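Local coordinates for protein endonuclease and methylase LlaGI (Lactococcus lactis, PDB 5FFJ) that probably recognises and methylates adenine in a specific DNA sequence and, in the intact Type ISP restriction-modification enzyme, probably couples a helicase-like ATPase to DNA cleavage, at residues Thr818-Thr822 / Leu902-Trp906; Ile851-Tyr857 / Val916-Asn922; Arg905-Leu911 / Lys940-His944. All blocks are in the same frame, centred on the assembly; numbering follows the deposited sequence.

Contact 1: Thr818-Thr822 / Leu902-Trp906; sequences TFEST and LSIRW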
loop_
_atom_site.group_PDB
_atom_site.type_symbol
_atom_site.label_atom_id
_atom_site.label_comp_id
_atom_site.label_asym_id
_atom_site.label_seq_id
_atom_site.Cartn_x
_atom_site.Cartn_y
_atom_site.Cartn_z
ATOM N N THR A 818 -13.885 0.779 -17.065
ATOM C CA THR A 818 -15.272 1.090 -17.408
ATOM C C THR A 818 -15.491 2.590 -17.503
ATOM O O THR A 818 -16.406 3.049 -18.182
ATOM C CB THR A 818 -16.275 0.521 -16.382
ATOM O OG1 THR A 818 -16.321 1.361 -15.224
ATOM C CG2 THR A 818 -15.895 -0.886 -15.975
ATOM N N PHE A 819 -14.649 3.351 -16.814
ATOM C CA PHE A 819 -14.734 4.798 -16.865
ATOM C C PHE A 819 -14.284 5.309 -18.232
ATOM O O PHE A 819 -14.937 6.165 -18.827
ATOM C CB PHE A 819 -13.887 5.427 -15.762
ATOM C CG PHE A 819 -14.411 5.185 -14.375
ATOM C CD1 PHE A 819 -15.747 5.396 -14.076
ATOM C CD2 PHE A 819 -13.566 4.751 -13.368
ATOM C CE1 PHE A 819 -16.230 5.178 -12.801
ATOM C CE2 PHE A 819 -14.045 4.530 -12.090
ATOM C CZ PHE A 819 -15.379 4.745 -11.807
ATOM N N GLU A 820 -13.167 4.779 -18.723
ATOM C CA GLU A 820 -12.631 5.183 -20.020
ATOM C C GLU A 820 -13.498 4.656 -21.164
ATOM O O GLU A 820 -13.404 5.132 -22.294
ATOM C CB GLU A 820 -11.191 4.688 -20.181
ATOM C CG GLU A 820 -10.439 5.272 -21.378
ATOM C CD GLU A 820 -10.042 6.722 -21.178
ATOM O OE1 GLU A 820 -8.857 6.978 -20.868
ATOM O OE2 GLU A 820 -10.908 7.607 -21.338
ATOM N N SER A 821 -14.341 3.671 -20.870
ATOM C CA SER A 821 -15.213 3.092 -21.886
ATOM C C SER A 821 -16.139 4.142 -22.493
ATOM O O SER A 821 -16.204 4.293 -23.713
ATOM C CB SER A 821 -16.041 1.950 -21.296
ATOM O OG SER A 821 -15.210 0.885 -20.870
ATOM N N THR A 822 -16.846 4.871 -21.635
ATOM C CA THR A 822 -17.818 5.864 -22.084
ATOM C C THR A 822 -17.180 7.223 -22.376
ATOM O O THR A 822 -17.886 8.207 -22.603
ATOM C CB THR A 822 -18.931 6.067 -21.036
ATOM O OG1 THR A 822 -18.347 6.425 -19.777
ATOM C CG2 THR A 822 -19.748 4.797 -20.869
ATOM N N LEU A 902 -17.474 8.578 -8.621
ATOM C CA LEU A 902 -17.443 8.403 -10.067
ATOM C C LEU A 902 -18.195 7.133 -10.449
ATOM O O LEU A 902 -18.943 7.112 -11.427
ATOM C CB LEU A 902 -16.003 8.330 -10.579
ATOM C CG LEU A 902 -15.104 9.544 -10.339
ATOM C CD1 LEU A 902 -13.706 9.288 -10.892
ATOM C CD2 LEU A 902 -15.700 10.797 -10.954
ATOM N N SER A 903 -17.991 6.078 -9.667
ATOM C CA SER A 903 -18.626 4.791 -9.924
ATOM C C SER A 903 -20.146 4.893 -9.857
ATOM O O SER A 903 -20.849 4.318 -10.687
ATOM C CB SER A 903 -18.132 3.745 -8.925
ATOM O OG SER A 903 -16.743 3.515 -9.074
ATOM N N ILE A 904 -20.651 5.619 -8.865
ATOM C CA ILE A 904 -22.088 5.826 -8.736
ATOM C C ILE A 904 -22.597 6.641 -9.920
ATOM O O ILE A 904 -23.666 6.360 -10.461
ATOM C CB ILE A 904 -22.449 6.541 -7.416
ATOM C CG1 ILE A 904 -22.079 5.661 -6.220
ATOM C CG2 ILE A 904 -23.943 6.879 -7.373
ATOM C CD1 ILE A 904 -22.192 6.355 -4.877
ATOM N N ARG A 905 -21.827 7.649 -10.317
ATOM C CA ARG A 905 -22.179 8.482 -11.460
ATOM C C ARG A 905 -22.230 7.647 -12.734
ATOM O O ARG A 905 -23.257 7.592 -13.411
ATOM C CB ARG A 905 -21.175 9.627 -11.618
ATOM C CG ARG A 905 -21.439 10.568 -12.796
ATOM C CD ARG A 905 -22.664 11.436 -12.566
ATOM N NE ARG A 905 -23.911 10.731 -12.849
ATOM C CZ ARG A 905 -25.112 11.141 -12.451
ATOM N NH1 ARG A 905 -25.241 12.251 -11.736
ATOM N NH2 ARG A 905 -26.188 10.433 -12.762
ATOM N N TRP A 906 -21.112 7.001 -13.049
ATOM C CA TRP A 906 -20.992 6.190 -14.256
ATOM C C TRP A 906 -22.062 5.105 -14.311
ATOM O O TRP A 906 -22.584 4.789 -15.380
ATOM C CB TRP A 906 -19.604 5.555 -14.328
ATOM C CG TRP A 906 -19.355 4.797 -15.591
ATOM C CD1 TRP A 906 -18.698 5.244 -16.699
ATOM C CD2 TRP A 906 -19.760 3.453 -15.880
ATOM N NE1 TRP A 906 -18.665 4.263 -17.659
ATOM C CE2 TRP A 906 -19.311 3.154 -17.180
ATOM C CE3 TRP A 906 -20.455 2.474 -15.164
ATOM C CZ2 TRP A 906 -19.537 1.917 -17.781
ATOM C CZ3 TRP A 906 -20.679 1.247 -15.763
ATOM C CH2 TRP A 906 -20.221 0.980 -17.058
#

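Contact 2: Ile851-Tyr857 / Val916-Asn922; sequences IIGNPPY and VIGFVSN. With nucleotides of chain B.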
loop_
_atom_site.group_PDB
_atom_site.type_symbol
_atom_site.label_atom_id
_atom_site.label_comp_id
_atom_site.label_asym_id
_atom_site.label_seq_id
_atom_site.Cartn_x
_atom_site.Cartn_y
_atom_site.Cartn_z
ATOM N N ILE A 851 -26.629 -3.056 -11.760
ATOM C CA ILE A 851 -25.187 -2.874 -11.626
ATOM C C ILE A 851 -24.797 -3.220 -10.191
ATOM O O ILE A 851 -25.421 -2.754 -9.237
ATOM C CB ILE A 851 -24.751 -1.442 -11.991
ATOM C CG1 ILE A 851 -25.237 -1.106 -13.406
ATOM C CG2 ILE A 851 -23.232 -1.305 -11.896
ATOM C CD1 ILE A 851 -24.804 0.249 -13.929
ATOM N N ILE A 852 -23.762 -4.043 -10.056
ATOM C CA ILE A 852 -23.430 -4.681 -8.789
ATOM C C ILE A 852 -21.921 -4.705 -8.572
ATOM O O ILE A 852 -21.161 -4.813 -9.531
ATOM C CB ILE A 852 -24.006 -6.126 -8.754
ATOM C CG1 ILE A 852 -25.366 -6.134 -8.050
ATOM C CG2 ILE A 852 -23.040 -7.113 -8.081
ATOM C CD1 ILE A 852 -26.118 -7.451 -8.169
ATOM N N GLY A 853 -21.487 -4.598 -7.317
ATOM C CA GLY A 853 -20.087 -4.805 -6.993
ATOM C C GLY A 853 -19.501 -3.932 -5.901
ATOM O O GLY A 853 -20.215 -3.318 -5.104
ATOM N N ASN A 854 -18.172 -3.907 -5.872
ATOM C CA ASN A 854 -17.408 -3.105 -4.930
ATOM C C ASN A 854 -16.559 -2.099 -5.699
ATOM O O ASN A 854 -15.418 -2.397 -6.059
ATOM C CB ASN A 854 -16.524 -4.003 -4.057
ATOM C CG ASN A 854 -15.847 -3.245 -2.930
ATOM O OD1 ASN A 854 -15.781 -2.016 -2.934
ATOM N ND2 ASN A 854 -15.336 -3.984 -1.954
ATOM N N PRO A 855 -17.114 -0.905 -5.968
ATOM C CA PRO A 855 -16.361 0.079 -6.750
ATOM C C PRO A 855 -15.114 0.562 -6.019
ATOM O O PRO A 855 -15.063 0.485 -4.795
ATOM C CB PRO A 855 -17.365 1.218 -6.947
ATOM C CG PRO A 855 -18.326 1.077 -5.822
ATOM C CD PRO A 855 -18.434 -0.390 -5.561
ATOM N N PRO A 856 -14.111 1.049 -6.763
ATOM C CA PRO A 856 -12.854 1.498 -6.154
ATOM C C PRO A 856 -13.021 2.749 -5.292
ATOM O O PRO A 856 -13.869 3.588 -5.598
ATOM C CB PRO A 856 -11.962 1.784 -7.367
ATOM C CG PRO A 856 -12.908 2.074 -8.477
ATOM C CD PRO A 856 -14.108 1.213 -8.227
ATOM N N TYR A 857 -12.229 2.854 -4.224
ATOM C CA TYR A 857 -12.197 4.059 -3.396
ATOM C C TYR A 857 -10.856 4.770 -3.570
ATOM O O TYR A 857 -9.808 4.219 -3.232
ATOM C CB TYR A 857 -12.394 3.746 -1.905
ATOM C CG TYR A 857 -13.458 2.729 -1.546
ATOM C CD1 TYR A 857 -14.494 2.417 -2.416
ATOM C CD2 TYR A 857 -13.428 2.089 -0.314
ATOM C CE1 TYR A 857 -15.458 1.488 -2.070
ATOM C CE2 TYR A 857 -14.383 1.165 0.039
ATOM C CZ TYR A 857 -15.396 0.866 -0.841
ATOM O OH TYR A 857 -16.350 -0.059 -0.485
ATOM N N VAL A 916 -31.699 -1.231 -11.094
ATOM C CA VAL A 916 -31.242 -1.201 -9.711
ATOM C C VAL A 916 -29.718 -1.110 -9.641
ATOM O O VAL A 916 -29.023 -1.512 -10.574
ATOM C CB VAL A 916 -31.713 -2.461 -8.951
ATOM C CG1 VAL A 916 -31.078 -3.714 -9.548
ATOM C CG2 VAL A 916 -31.398 -2.355 -7.472
ATOM N N ILE A 917 -29.208 -0.566 -8.540
ATOM C CA ILE A 917 -27.783 -0.631 -8.240
ATOM C C ILE A 917 -27.601 -1.236 -6.853
ATOM O O ILE A 917 -28.485 -1.129 -6.006
ATOM C CB ILE A 917 -27.110 0.756 -8.298
ATOM C CG1 ILE A 917 -27.565 1.508 -9.554
ATOM C CG2 ILE A 917 -25.583 0.610 -8.247
ATOM C CD1 ILE A 917 -26.794 2.785 -9.834
ATOM N N GLY A 918 -26.465 -1.891 -6.640
ATOM C CA GLY A 918 -26.119 -2.442 -5.342
ATOM C C GLY A 918 -24.617 -2.413 -5.132
ATOM O O GLY A 918 -23.873 -3.137 -5.799
ATOM N N PHE A 919 -24.177 -1.577 -4.194
ATOM C CA PHE A 919 -22.756 -1.342 -3.956
ATOM C C PHE A 919 -22.382 -1.435 -2.479
ATOM O O PHE A 919 -23.199 -1.163 -1.597
ATOM C CB PHE A 919 -22.350 0.047 -4.467
ATOM C CG PHE A 919 -22.016 0.109 -5.938
ATOM C CD1 PHE A 919 -21.768 -1.033 -6.684
ATOM C CD2 PHE A 919 -21.934 1.339 -6.571
ATOM C CE1 PHE A 919 -21.457 -0.946 -8.028
ATOM C CE2 PHE A 919 -21.623 1.431 -7.913
ATOM C CZ PHE A 919 -21.384 0.290 -8.643
ATOM N N VAL A 920 -21.133 -1.824 -2.232
ATOM C CA VAL A 920 -20.475 -1.556 -0.963
ATOM C C VAL A 920 -19.474 -0.444 -1.249
ATOM O O VAL A 920 -18.633 -0.572 -2.141
ATOM C CB VAL A 920 -19.775 -2.804 -0.364
ATOM C CG1 VAL A 920 -18.788 -3.426 -1.351
ATOM C CG2 VAL A 920 -19.073 -2.444 0.939
ATOM N N SER A 921 -19.581 0.657 -0.515
ATOM C CA SER A 921 -18.818 1.856 -0.840
ATOM C C SER A 921 -18.407 2.640 0.394
ATOM O O SER A 921 -18.805 2.320 1.515
ATOM C CB SER A 921 -19.639 2.759 -1.760
ATOM O OG SER A 921 -20.889 3.074 -1.167
ATOM N N ASN A 922 -17.598 3.670 0.172
ATOM C CA ASN A 922 -17.331 4.663 1.197
ATOM C C ASN A 922 -18.652 5.327 1.571
ATOM O O ASN A 922 -19.353 5.850 0.706
ATOM C CB ASN A 922 -16.316 5.694 0.699
ATOM C CG ASN A 922 -15.830 6.621 1.797
ATOM O OD1 ASN A 922 -16.482 6.784 2.829
ATOM N ND2 ASN A 922 -14.677 7.241 1.574
ATOM P P DA B 11 -8.524 7.121 0.164
ATOM O OP1 DA B 11 -7.206 6.874 -0.464
ATOM O OP2 DA B 11 -9.701 7.422 -0.684
ATOM O "O5'" DA B 11 -8.869 5.867 1.097
ATOM C "C5'" DA B 11 -9.476 4.708 0.543
ATOM C "C4'" DA B 11 -9.173 3.487 1.389
ATOM O "O4'" DA B 11 -10.029 2.383 0.984
ATOM C "C3'" DA B 11 -7.756 2.952 1.252
ATOM O "O3'" DA B 11 -7.358 2.232 2.425
ATOM C "C2'" DA B 11 -7.903 2.040 0.044
ATOM C "C1'" DA B 11 -9.247 1.382 0.344
ATOM N N9 DA B 11 -9.986 0.899 -0.821
ATOM C C8 DA B 11 -9.853 1.293 -2.123
ATOM N N7 DA B 11 -10.678 0.687 -2.945
ATOM C C5 DA B 11 -11.408 -0.154 -2.123
ATOM C C6 DA B 11 -12.446 -1.070 -2.381
ATOM N N6 DA B 11 -12.943 -1.294 -3.600
ATOM N N1 DA B 11 -12.955 -1.750 -1.334
ATOM C C2 DA B 11 -12.454 -1.525 -0.115
ATOM N N3 DA B 11 -11.483 -0.692 0.248
ATOM C C4 DA B 11 -10.997 -0.032 -0.813
ATOM P P DC B 10 -13.751 10.342 3.054
ATOM O OP1 DC B 10 -14.758 9.771 2.129
ATOM O OP2 DC B 10 -14.064 10.409 4.501
ATOM O "O5'" DC B 10 -12.357 9.575 2.878
ATOM C "C5'" DC B 10 -11.811 9.398 1.577
ATOM C "C4'" DC B 10 -10.328 9.731 1.549
ATOM O "O4'" DC B 10 -10.074 10.926 2.345
ATOM C "C3'" DC B 10 -9.414 8.639 2.117
ATOM O "O3'" DC B 10 -8.360 8.336 1.202
ATOM C "C2'" DC B 10 -8.897 9.236 3.422
ATOM C "C1'" DC B 10 -8.924 10.725 3.136
ATOM N N1 DC B 10 -9.020 11.575 4.369
ATOM C C2 DC B 10 -7.921 12.339 4.795
ATOM O O2 DC B 10 -6.870 12.315 4.140
ATOM N N3 DC B 10 -8.044 13.092 5.919
ATOM C C4 DC B 10 -9.195 13.092 6.599
ATOM N N4 DC B 10 -9.276 13.846 7.701
ATOM C C5 DC B 10 -10.312 12.321 6.180
ATOM C C6 DC B 10 -10.182 11.585 5.075
#

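Contact 3: Arg905-Leu911 / Lys940-His944; sequences RWASNRL and KEFNH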
loop_
_atom_site.group_PDB
_atom_site.type_symbol
_atom_site.label_atom_id
_atom_site.label_comp_id
_atom_site.label_asym_id
_atom_site.label_seq_id
_atom_site.Cartn_x
_atom_site.Cartn_y
_atom_site.Cartn_z
ATOM N N ARG A 905 -21.827 7.649 -10.317
ATOM C CA ARG A 905 -22.179 8.482 -11.460
ATOM C C ARG A 905 -22.230 7.647 -12.734
ATOM O O ARG A 905 -23.257 7.592 -13.411
ATOM C CB ARG A 905 -21.175 9.627 -11.618
ATOM C CG ARG A 905 -21.439 10.568 -12.796
ATOM C CD ARG A 905 -22.664 11.436 -12.566
ATOM N NE ARG A 905 -23.911 10.731 -12.849
ATOM C CZ ARG A 905 -25.112 11.141 -12.451
ATOM N NH1 ARG A 905 -25.241 12.251 -11.736
ATOM N NH2 ARG A 905 -26.188 10.433 -12.762
ATOM N N TRP A 906 -21.112 7.001 -13.049
ATOM C CA TRP A 906 -20.992 6.190 -14.256
ATOM C C TRP A 906 -22.062 5.105 -14.311
ATOM O O TRP A 906 -22.584 4.789 -15.380
ATOM C CB TRP A 906 -19.604 5.555 -14.328
ATOM C CG TRP A 906 -19.355 4.797 -15.591
ATOM C CD1 TRP A 906 -18.698 5.244 -16.699
ATOM C CD2 TRP A 906 -19.760 3.453 -15.880
ATOM N NE1 TRP A 906 -18.665 4.263 -17.659
ATOM C CE2 TRP A 906 -19.311 3.154 -17.180
ATOM C CE3 TRP A 906 -20.455 2.474 -15.164
ATOM C CZ2 TRP A 906 -19.537 1.917 -17.781
ATOM C CZ3 TRP A 906 -20.679 1.247 -15.763
ATOM C CH2 TRP A 906 -20.221 0.980 -17.058
ATOM N N ALA A 907 -22.380 4.536 -13.154
ATOM C CA ALA A 907 -23.393 3.492 -13.068
ATOM C C ALA A 907 -24.789 4.090 -13.197
ATOM O O ALA A 907 -25.661 3.510 -13.843
ATOM C CB ALA A 907 -23.258 2.730 -11.760
ATOM N N SER A 908 -24.993 5.249 -12.578
ATOM C CA SER A 908 -26.265 5.957 -12.676
ATOM C C SER A 908 -26.584 6.278 -14.132
ATOM O O SER A 908 -27.740 6.225 -14.551
ATOM C CB SER A 908 -26.236 7.243 -11.846
ATOM O OG SER A 908 -26.450 6.973 -10.471
ATOM N N ASN A 909 -25.549 6.613 -14.897
ATOM C CA ASN A 909 -25.698 6.869 -16.324
ATOM C C ASN A 909 -25.928 5.578 -17.096
ATOM O O ASN A 909 -26.869 5.471 -17.882
ATOM C CB ASN A 909 -24.461 7.576 -16.879
ATOM C CG ASN A 909 -24.175 8.888 -16.181
ATOM O OD1 ASN A 909 -25.090 9.575 -15.726
ATOM N ND2 ASN A 909 -22.897 9.243 -16.092
ATOM N N ARG A 910 -25.058 4.600 -16.867
ATOM C CA ARG A 910 -25.090 3.350 -17.619
ATOM C C ARG A 910 -26.349 2.542 -17.307
ATOM O O ARG A 910 -26.737 1.661 -18.075
ATOM C CB ARG A 910 -23.831 2.525 -17.323
ATOM C CG ARG A 910 -23.725 1.207 -18.082
ATOM C CD ARG A 910 -23.744 1.400 -19.592
ATOM N NE ARG A 910 -24.181 0.188 -20.285
ATOM C CZ ARG A 910 -23.380 -0.661 -20.926
ATOM N NH1 ARG A 910 -22.068 -0.454 -20.996
ATOM N NH2 ARG A 910 -23.902 -1.729 -21.512
ATOM N N LEU A 911 -26.987 2.854 -16.184
ATOM C CA LEU A 911 -28.236 2.207 -15.799
ATOM C C LEU A 911 -29.369 2.667 -16.726
ATOM O O LEU A 911 -29.245 3.701 -17.385
ATOM C CB LEU A 911 -28.562 2.527 -14.338
ATOM C CG LEU A 911 -29.800 1.874 -13.719
ATOM C CD1 LEU A 911 -29.703 0.350 -13.746
ATOM C CD2 LEU A 911 -30.020 2.392 -12.297
ATOM N N LYS A 940 -33.509 12.731 -6.434
ATOM C CA LYS A 940 -34.249 13.014 -7.660
ATOM C C LYS A 940 -34.046 11.908 -8.693
ATOM O O LYS A 940 -34.995 11.479 -9.347
ATOM C CB LYS A 940 -33.820 14.363 -8.249
ATOM C CG LYS A 940 -34.240 15.573 -7.427
ATOM C CD LYS A 940 -33.823 16.876 -8.098
ATOM C CE LYS A 940 -34.362 18.086 -7.350
ATOM N NZ LYS A 940 -34.023 19.363 -8.041
ATOM N N GLU A 941 -32.807 11.449 -8.834
ATOM C CA GLU A 941 -32.465 10.457 -9.853
ATOM C C GLU A 941 -33.002 9.064 -9.534
ATOM O O GLU A 941 -33.042 8.198 -10.409
ATOM C CB GLU A 941 -30.948 10.382 -10.033
ATOM C CG GLU A 941 -30.322 11.657 -10.576
ATOM C CD GLU A 941 -28.888 11.462 -11.025
ATOM O OE1 GLU A 941 -28.464 10.297 -11.188
ATOM O OE2 GLU A 941 -28.182 12.475 -11.214
ATOM N N PHE A 942 -33.404 8.847 -8.284
ATOM C CA PHE A 942 -33.902 7.544 -7.851
ATOM C C PHE A 942 -35.193 7.672 -7.050
ATOM O O PHE A 942 -35.497 8.731 -6.496
ATOM C CB PHE A 942 -32.845 6.819 -7.019
ATOM C CG PHE A 942 -31.594 6.495 -7.782
ATOM C CD1 PHE A 942 -30.562 7.415 -7.872
ATOM C CD2 PHE A 942 -31.453 5.271 -8.412
ATOM C CE1 PHE A 942 -29.410 7.116 -8.577
ATOM C CE2 PHE A 942 -30.305 4.966 -9.116
ATOM C CZ PHE A 942 -29.282 5.889 -9.199
ATOM N N ASN A 943 -35.938 6.573 -6.990
ATOM C CA ASN A 943 -37.229 6.542 -6.318
ATOM C C ASN A 943 -37.105 5.999 -4.903
ATOM O O ASN A 943 -37.529 6.637 -3.939
ATOM C CB ASN A 943 -38.211 5.691 -7.121
ATOM C CG ASN A 943 -38.249 6.080 -8.582
ATOM O OD1 ASN A 943 -37.823 5.320 -9.448
ATOM N ND2 ASN A 943 -38.754 7.275 -8.862
ATOM N N HIS A 944 -36.524 4.809 -4.794
ATOM C CA HIS A 944 -36.274 4.187 -3.502
ATOM C C HIS A 944 -34.777 3.970 -3.313
ATOM O O HIS A 944 -34.101 3.434 -4.191
ATOM C CB HIS A 944 -37.025 2.857 -3.385
ATOM C CG HIS A 944 -38.499 2.970 -3.629
ATOM N ND1 HIS A 944 -39.409 3.175 -2.616
ATOM C CD2 HIS A 944 -39.220 2.900 -4.775
ATOM C CE1 HIS A 944 -40.627 3.229 -3.125
ATOM N NE2 HIS A 944 -40.540 3.065 -4.433
#

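Contact 1: Thr818-Thr822 / Leu902-Trp906
L902 opens the contact on helix 899-910. L902 CB lies 3.8 Å from F819 CZ. L902 O already accepts the helical bond from W906 N (2.7 Å) and also sits 3.6 Å from F819 CE1. S903 OG comes next, at the edge of the phenyl ring, 3.3 Å from F819 CZ. This hydroxyl is engaged with S899 O one turn back in the helix, so its contact with the ring is packing. The setting is the methyltransferase domain, which has a Rossmann-like fold. Here a short, weakly bonded helical turn following edge strand 813-815 meets helix 899-910 beside the sheet. S903 also touches P855 and P856, and F740 packs on both T818 and S903. W906 makes the largest contribution. W906 CB is 3.7 Å from F819 CE1. The edge of F819 points at the indole face in an offset edge-to-face pair, the F819 and W906 five-membered ring centroids 5.6 Å apart and the planes at 87°. T818 CB stands over the W906 six-membered ring, 4.1 Å from its centroid, as a CH-pi contact. W906 NE1 gives a weak hydrogen bond to T822 OG1 (3.0 Å). T818 O is nearer to W906 NE1, at 2.6 Å, but at a poor angle.

Contact 2: Ile851-Tyr857 / Val916-Asn922
Strands 851-853 and 916-922 run parallel, their axes 4.9 Å apart. G918 N bonds to I851 O (2.9 Å), and G853 N to G918 O (3.2 Å). Past I852, the F919 ring fills the hollow beside G853, its edge against the I852 backbone. G853 has backbone angles that would jam a CB against the preceding carbonyl. P855 closes one face of the F919 ring, with its CD 3.7 Å from the F919 ring centroid in a CH-pi contact. Y857 leans back over the strand end, and its OH donates to V920 O (2.9 Å). One face of the tyrosine ring covers the backbone of N922. The adenine of DA11 of chain B lies over the other face, with its N6 3.0 Å from P855 O. N922 OD1 accepts from S924 N, and N922 ND2 makes a weak hydrogen bond to OP1 of DC10 of chain B (2.6 Å). N854-Y857 form the NPPY motif of N6-adenine methyltransferases, which typically holds a flipped-out target adenine.

Contact 3: Arg905-Leu911 / Lys940-His944
A salt bridge joins R905, on helix 899-910, to E941 at the end of helix 932-941. R905 NH2 donates to E941 OE1 at 2.8 Å and R905 NH1 to E941 OE2 at 3.0 Å. A third, weak bond runs from R905 NH2 to E941 OE2 (3.2 Å). Both carboxylate oxygens thus have a guanidinium partner. On its own helix the arginine is steadied by N909: R905 NE and R905 NH2 each make a weak bond of 3.3 Å to N909 OD1. The amide ND2 of N909 turns to S879 OG, also weakly. The R905 side chain also packs on helix 874-885, at S879, I880, S883 and Y884. S908 OG is satisfied by I904 O, so its approach to the ring edge, 3.3 Å from F942 CZ, is packing. Helical bonds continue to the end of the segment, where L911 N bonds to A907 O at 2.8 Å. L911 then leaves helical angles and sets its CD2 4.1 Å from F942 CE2. I917 of strand 915-922 is touched by A907, L911 and F942. N943 and H944 both face V983, a classic beta bulge where strand 944-951 begins. Helix 932-941 belongs to a crossover from strand 915-922 to strand 944-951, with antiparallel strand 977-984 between them, as is typical of the Rossmann-like methyltransferase fold.

How the contacts relate
All three contacts lie in the methyltransferase region, with each pair of centres about 12 Å apart. Helix 899-910 ties them together. Contacts 1 and 3 share R905 and W906 on it, and it leads directly into strand 915-922 of contact 2. Along the chain come 818-822, 851-857, the helix, 916-922 and finally 940-944. Contact 2 is in the sheet itself, where strands 850-853 and 915-922 are neighbours. Contact 1 joins the helix to the turn 818-821, contact 3 to the end region of helix 932-941. The helix thus packs against the NPPY loop, through S903 on P855 and P856, and against the sheet, among others through A907 and L911 on I917.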